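Local coordinates for phenylalanyl-tRNA synthetase beta chain (Bacteroides fragilis, PDB 3IG2), which forms, with the alpha subunit, the tetrameric ligase that uses ATP to attach phenylalanine to its cognate tRNA, here represented by the core domain of the beta subunit, at residues L65-I73 with Y113-G121. Numbering follows the deposited sequence.
Sequences LLFGGLESI and YHLGLWVTG
Trp-118 lies against helix 66-73, one face of its indole on the backbone of Gly-69. The CA of Gly-69 sits 3.3 Å above the ring plane, offset toward the rim, and comes within 3.4 Å of CE2. Glycine suits this place because its bare CA lets the indole face come right up to the helix backbone. With chi1 at -63°, the CG of Trp-118 is anti to its own carbonyl carbon, and the six-membered ring reaches back toward Gly-116, where the absence of a side chain lets CH2 lie close to the strand. The rim of the indole meets backbone carbonyls of segment 65-73: the O of Leu-65 lies at the ring edge, 3.3 Å from CZ2, and NE1 gives a weak, bent hydrogen bond to the O of Leu-66 (3.3 Å, 141° at the hydrogen). That second oxygen also accepts the helical bond from the N of Leu-70, so the buried indole N-H shares an acceptor already in use.

Aliphatic contacts continue the interface along the strand in both directions from Trp-118. Toward the start of the strand, Leu-65 lays CB near CH2 of Trp-118 and sends CD1 to the backbone N of Gly-116, 3.5 Å away, and the CB of His-114. The imidazole of His-114 turns to other partners, ND1 bonding to Asp-206. Farther along, the extended Ile-73 brings CD1 to CB of Trp-118 and, tip to tip, to CG2 of Thr-120 at 3.9 Å. Threonine suits this buried place because its methyl meets the isoleucine while OG1 bonds to the backbone N of Leu-84.

The axes of helix 66-73 and strand 113-121 run 34° apart. This is alpha/beta packing of a helix on a mainly antiparallel sheet, consistent with the class II synthetase-like fold of the PheRS beta core.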
ATOM      1  N   LEU B  65     -29.141  10.443   0.400  1.00 11.33           N
ATOM      2  CA  LEU B  65     -27.822  10.966   0.765  1.00 12.44           C
ATOM      3  C   LEU B  65     -27.107  11.748  -0.321  1.00 12.48           C
ATOM      4  O   LEU B  65     -26.179  12.532  -0.039  1.00 13.94           O
ATOM      5  CB  LEU B  65     -26.899   9.821   1.193  1.00 13.10           C
ATOM      6  CG  LEU B  65     -27.334   9.035   2.453  1.00 11.83           C
ATOM      7  CD1 LEU B  65     -26.252   8.073   2.797  1.00 12.22           C
ATOM      8  CD2 LEU B  65     -27.592   9.980   3.590  1.00 14.24           C
ATOM      9  N   LEU B  66     -27.483  11.532  -1.567  1.00 11.82           N
ATOM     10  CA  LEU B  66     -26.659  12.017  -2.680  1.00 11.75           C
ATOM     11  C   LEU B  66     -26.233  13.474  -2.544  1.00 12.70           C
ATOM     12  O   LEU B  66     -25.029  13.803  -2.649  1.00 13.06           O
ATOM     13  CB  LEU B  66     -27.431  11.873  -3.986  1.00 11.85           C
ATOM     14  CG  LEU B  66     -26.811  12.518  -5.215  1.00 11.49           C
ATOM     15  CD1 LEU B  66     -25.501  11.831  -5.560  1.00 11.94           C
ATOM     16  CD2 LEU B  66     -27.787  12.393  -6.362  1.00 12.93           C
ATOM     17  N   PHE B  67     -27.218  14.353  -2.357  1.00 12.50           N
ATOM     18  CA  PHE B  67     -26.968  15.791  -2.480  1.00 12.48           C
ATOM     19  C   PHE B  67     -25.983  16.348  -1.454  1.00 12.63           C
ATOM     20  O   PHE B  67     -25.130  17.171  -1.792  1.00 12.35           O
ATOM     21  CB  PHE B  67     -28.277  16.569  -2.455  1.00 11.40           C
ATOM     22  CG  PHE B  67     -29.242  16.139  -3.525  1.00 13.85           C
ATOM     23  CD1 PHE B  67     -28.874  16.163  -4.861  1.00 14.34           C
ATOM     24  CD2 PHE B  67     -30.524  15.726  -3.198  1.00 14.13           C
ATOM     25  CE1 PHE B  67     -29.774  15.783  -5.846  1.00 17.08           C
ATOM     26  CE2 PHE B  67     -31.429  15.348  -4.179  1.00 14.17           C
ATOM     27  CZ  PHE B  67     -31.061  15.369  -5.493  1.00 16.09           C
ATOM     28  N   GLY B  68     -26.074  15.873  -0.217  1.00 12.43           N
ATOM     29  CA  GLY B  68     -25.119  16.287   0.776  1.00 12.56           C
ATOM     30  C   GLY B  68     -23.699  15.956   0.360  1.00 12.49           C
ATOM     31  O   GLY B  68     -22.794  16.746   0.578  1.00 11.82           O
ATOM     32  N   GLY B  69     -23.505  14.776  -0.217  1.00 12.07           N
ATOM     33  CA  GLY B  69     -22.183  14.383  -0.715  1.00 11.66           C
ATOM     34  C   GLY B  69     -21.701  15.280  -1.858  1.00 11.43           C
ATOM     35  O   GLY B  69     -20.513  15.567  -1.950  1.00 11.92           O
ATOM     36  N   LEU B  70     -22.611  15.721  -2.725  1.00 10.57           N
ATOM     37  CA  LEU B  70     -22.223  16.618  -3.814  1.00  9.64           C
ATOM     38  C   LEU B  70     -21.828  17.976  -3.256  1.00  9.78           C
ATOM     39  O   LEU B  70     -20.882  18.557  -3.738  1.00 10.14           O
ATOM     40  CB  LEU B  70     -23.316  16.774  -4.871  1.00  8.96           C
ATOM     41  CG  LEU B  70     -23.700  15.544  -5.693  1.00  8.17           C
ATOM     42  CD1 LEU B  70     -24.816  15.904  -6.645  1.00  8.19           C
ATOM     43  CD2 LEU B  70     -22.521  14.926  -6.448  1.00  7.58           C
ATOM     44  N   GLU B  71     -22.541  18.462  -2.243  1.00  9.59           N
ATOM     45  CA  GLU B  71     -22.139  19.671  -1.510  1.00 10.61           C
ATOM     46  C   GLU B  71     -20.733  19.527  -0.899  1.00 10.45           C
ATOM     47  O   GLU B  71     -19.905  20.435  -1.022  1.00  9.84           O
ATOM     48  CB  GLU B  71     -23.132  20.009  -0.407  1.00 10.16           C
ATOM     49  CG  GLU B  71     -24.511  20.445  -0.872  1.00 12.64           C
ATOM     50  CD  GLU B  71     -25.537  20.420   0.271  1.00 15.19           C
ATOM     51  OE1 GLU B  71     -25.184  19.945   1.365  1.00 17.26           O
ATOM     52  OE2 GLU B  71     -26.680  20.898   0.100  1.00 16.51           O
ATOM     53  N   SER B  72     -20.477  18.376  -0.268  1.00  9.91           N
ATOM     54  CA  SER B  72     -19.176  18.084   0.352  1.00  9.29           C
ATOM     55  C   SER B  72     -18.058  18.073  -0.681  1.00  9.03           C
ATOM     56  O   SER B  72     -16.980  18.580  -0.415  1.00  9.43           O
ATOM     57  CB  SER B  72     -19.200  16.737   1.091  1.00  9.18           C
ATOM     58  OG  SER B  72     -20.119  16.731   2.171  1.00  8.78           O
ATOM     59  N   ILE B  73     -18.308  17.482  -1.849  1.00  9.22           N
ATOM     60  CA  ILE B  73     -17.304  17.435  -2.927  1.00  9.92           C
ATOM     61  C   ILE B  73     -16.996  18.857  -3.385  1.00 10.10           C
ATOM     62  O   ILE B  73     -15.820  19.235  -3.502  1.00  9.81           O
ATOM     63  CB  ILE B  73     -17.736  16.541  -4.121  1.00  9.71           C
ATOM     64  CG1 ILE B  73     -17.553  15.052  -3.781  1.00  9.42           C
ATOM     65  CG2 ILE B  73     -16.902  16.869  -5.352  1.00 10.42           C
ATOM     66  CD1 ILE B  73     -18.382  14.118  -4.637  1.00  9.26           C
ATOM     67  N   TYR B 113     -31.992   3.476   6.633  1.00 12.37           N
ATOM     68  CA  TYR B 113     -30.612   3.754   6.883  1.00 11.96           C
ATOM     69  C   TYR B 113     -29.839   3.416   5.632  1.00 12.06           C
ATOM     70  O   TYR B 113     -30.073   2.366   5.049  1.00 11.59           O
ATOM     71  CB  TYR B 113     -30.170   2.875   8.051  1.00 12.16           C
ATOM     72  CG  TYR B 113     -28.858   3.264   8.688  1.00 12.83           C
ATOM     73  CD1 TYR B 113     -28.690   4.522   9.287  1.00 13.60           C
ATOM     74  CD2 TYR B 113     -27.812   2.357   8.753  1.00 14.50           C
ATOM     75  CE1 TYR B 113     -27.486   4.869   9.910  1.00 15.63           C
ATOM     76  CE2 TYR B 113     -26.606   2.688   9.360  1.00 15.63           C
ATOM     77  CZ  TYR B 113     -26.450   3.940   9.943  1.00 17.01           C
ATOM     78  OH  TYR B 113     -25.266   4.271  10.576  1.00 19.18           O
ATOM     79  N   HIS B 114     -28.938   4.306   5.220  1.00 11.82           N
ATOM     80  CA  HIS B 114     -28.176   4.120   3.992  1.00 11.97           C
ATOM     81  C   HIS B 114     -26.688   4.266   4.209  1.00 11.66           C
ATOM     82  O   HIS B 114     -26.255   4.941   5.133  1.00 11.58           O
ATOM     83  CB  HIS B 114     -28.622   5.130   2.927  1.00 12.95           C
ATOM     84  CG  HIS B 114     -30.035   4.941   2.484  1.00 15.77           C
ATOM     85  ND1 HIS B 114     -30.366   4.301   1.307  1.00 17.32           N
ATOM     86  CD2 HIS B 114     -31.208   5.271   3.080  1.00 16.49           C
ATOM     87  CE1 HIS B 114     -31.689   4.247   1.197  1.00 17.02           C
ATOM     88  NE2 HIS B 114     -32.220   4.826   2.262  1.00 16.71           N
ATOM     89  N   LEU B 115     -25.921   3.622   3.336  1.00 11.90           N
ATOM     90  CA  LEU B 115     -24.519   3.907   3.183  1.00 12.22           C
ATOM     91  C   LEU B 115     -24.313   4.531   1.783  1.00 13.08           C
ATOM     92  O   LEU B 115     -24.628   3.911   0.751  1.00 12.98           O
ATOM     93  CB  LEU B 115     -23.702   2.618   3.344  1.00 11.18           C
ATOM     94  CG  LEU B 115     -22.207   2.692   2.976  1.00 12.84           C
ATOM     95  CD1 LEU B 115     -21.416   3.714   3.847  1.00  8.04           C
ATOM     96  CD2 LEU B 115     -21.532   1.285   3.031  1.00  9.90           C
ATOM     97  N   GLY B 116     -23.799   5.753   1.738  1.00 12.46           N
ATOM     98  CA  GLY B 116     -23.446   6.325   0.440  1.00 12.86           C
ATOM     99  C   GLY B 116     -21.938   6.333   0.234  1.00 13.74           C
ATOM    100  O   GLY B 116     -21.187   6.535   1.180  1.00 13.34           O
ATOM    101  N   LEU B 117     -21.511   6.125  -1.004  1.00 13.71           N
ATOM    102  CA  LEU B 117     -20.122   6.270  -1.412  1.00 13.97           C
ATOM    103  C   LEU B 117     -20.068   7.208  -2.590  1.00 14.46           C
ATOM    104  O   LEU B 117     -20.875   7.090  -3.503  1.00 13.99           O
ATOM    105  CB  LEU B 117     -19.539   4.950  -1.949  1.00 14.36           C
ATOM    106  CG  LEU B 117     -19.731   3.637  -1.204  1.00 16.61           C
ATOM    107  CD1 LEU B 117     -18.974   2.513  -1.957  1.00 16.51           C
ATOM    108  CD2 LEU B 117     -19.272   3.764   0.208  1.00 16.84           C
ATOM    109  N   TRP B 118     -19.069   8.096  -2.566  1.00 15.00           N
ATOM    110  CA  TRP B 118     -18.786   9.022  -3.642  1.00 14.39           C
ATOM    111  C   TRP B 118     -17.327   8.934  -4.013  1.00 14.38           C
ATOM    112  O   TRP B 118     -16.443   9.061  -3.161  1.00 14.64           O
ATOM    113  CB  TRP B 118     -19.040  10.451  -3.214  1.00 13.74           C
ATOM    114  CG  TRP B 118     -20.459  10.787  -2.847  1.00 14.47           C
ATOM    115  CD1 TRP B 118     -21.387  11.437  -3.633  1.00 13.63           C
ATOM    116  CD2 TRP B 118     -21.088  10.556  -1.579  1.00 13.17           C
ATOM    117  NE1 TRP B 118     -22.563  11.622  -2.913  1.00 15.08           N
ATOM    118  CE2 TRP B 118     -22.403  11.087  -1.656  1.00 13.93           C
ATOM    119  CE3 TRP B 118     -20.666   9.940  -0.374  1.00 13.41           C
ATOM    120  CZ2 TRP B 118     -23.302  11.014  -0.587  1.00 11.58           C
ATOM    121  CZ3 TRP B 118     -21.549   9.900   0.702  1.00 12.20           C
ATOM    122  CH2 TRP B 118     -22.859  10.439   0.585  1.00 12.66           C
ATOM    123  N   VAL B 119     -17.058   8.767  -5.299  1.00 13.88           N
ATOM    124  CA  VAL B 119     -15.662   8.757  -5.736  1.00 13.97           C
ATOM    125  C   VAL B 119     -15.536   9.722  -6.899  1.00 13.58           C
ATOM    126  O   VAL B 119     -16.250   9.570  -7.879  1.00 13.02           O
ATOM    127  CB  VAL B 119     -15.209   7.360  -6.227  1.00 13.95           C
ATOM    128  CG1 VAL B 119     -13.767   7.448  -6.874  1.00 15.57           C
ATOM    129  CG2 VAL B 119     -15.298   6.304  -5.113  1.00 11.55           C
ATOM    130  N   THR B 120     -14.625  10.695  -6.816  1.00 13.41           N
ATOM    131  CA  THR B 120     -14.461  11.625  -7.942  1.00 12.51           C
ATOM    132  C   THR B 120     -13.499  11.067  -8.977  1.00 11.97           C
ATOM    133  O   THR B 120     -12.663  10.196  -8.684  1.00 12.13           O
ATOM    134  CB  THR B 120     -14.024  13.068  -7.513  1.00 13.60           C
ATOM    135  OG1 THR B 120     -12.725  13.020  -6.918  1.00 13.70           O
ATOM    136  CG2 THR B 120     -14.994  13.647  -6.521  1.00 13.35           C
ATOM    137  N   GLY B 121     -13.648  11.540 -10.206  1.00 11.17           N
ATOM    138  CA  GLY B 121     -12.811  11.094 -11.293  1.00 10.76           C
ATOM    139  C   GLY B 121     -12.211  12.272 -12.017  1.00 10.24           C
ATOM    140  O   GLY B 121     -11.833  13.268 -11.395  1.00 10.62           O
TER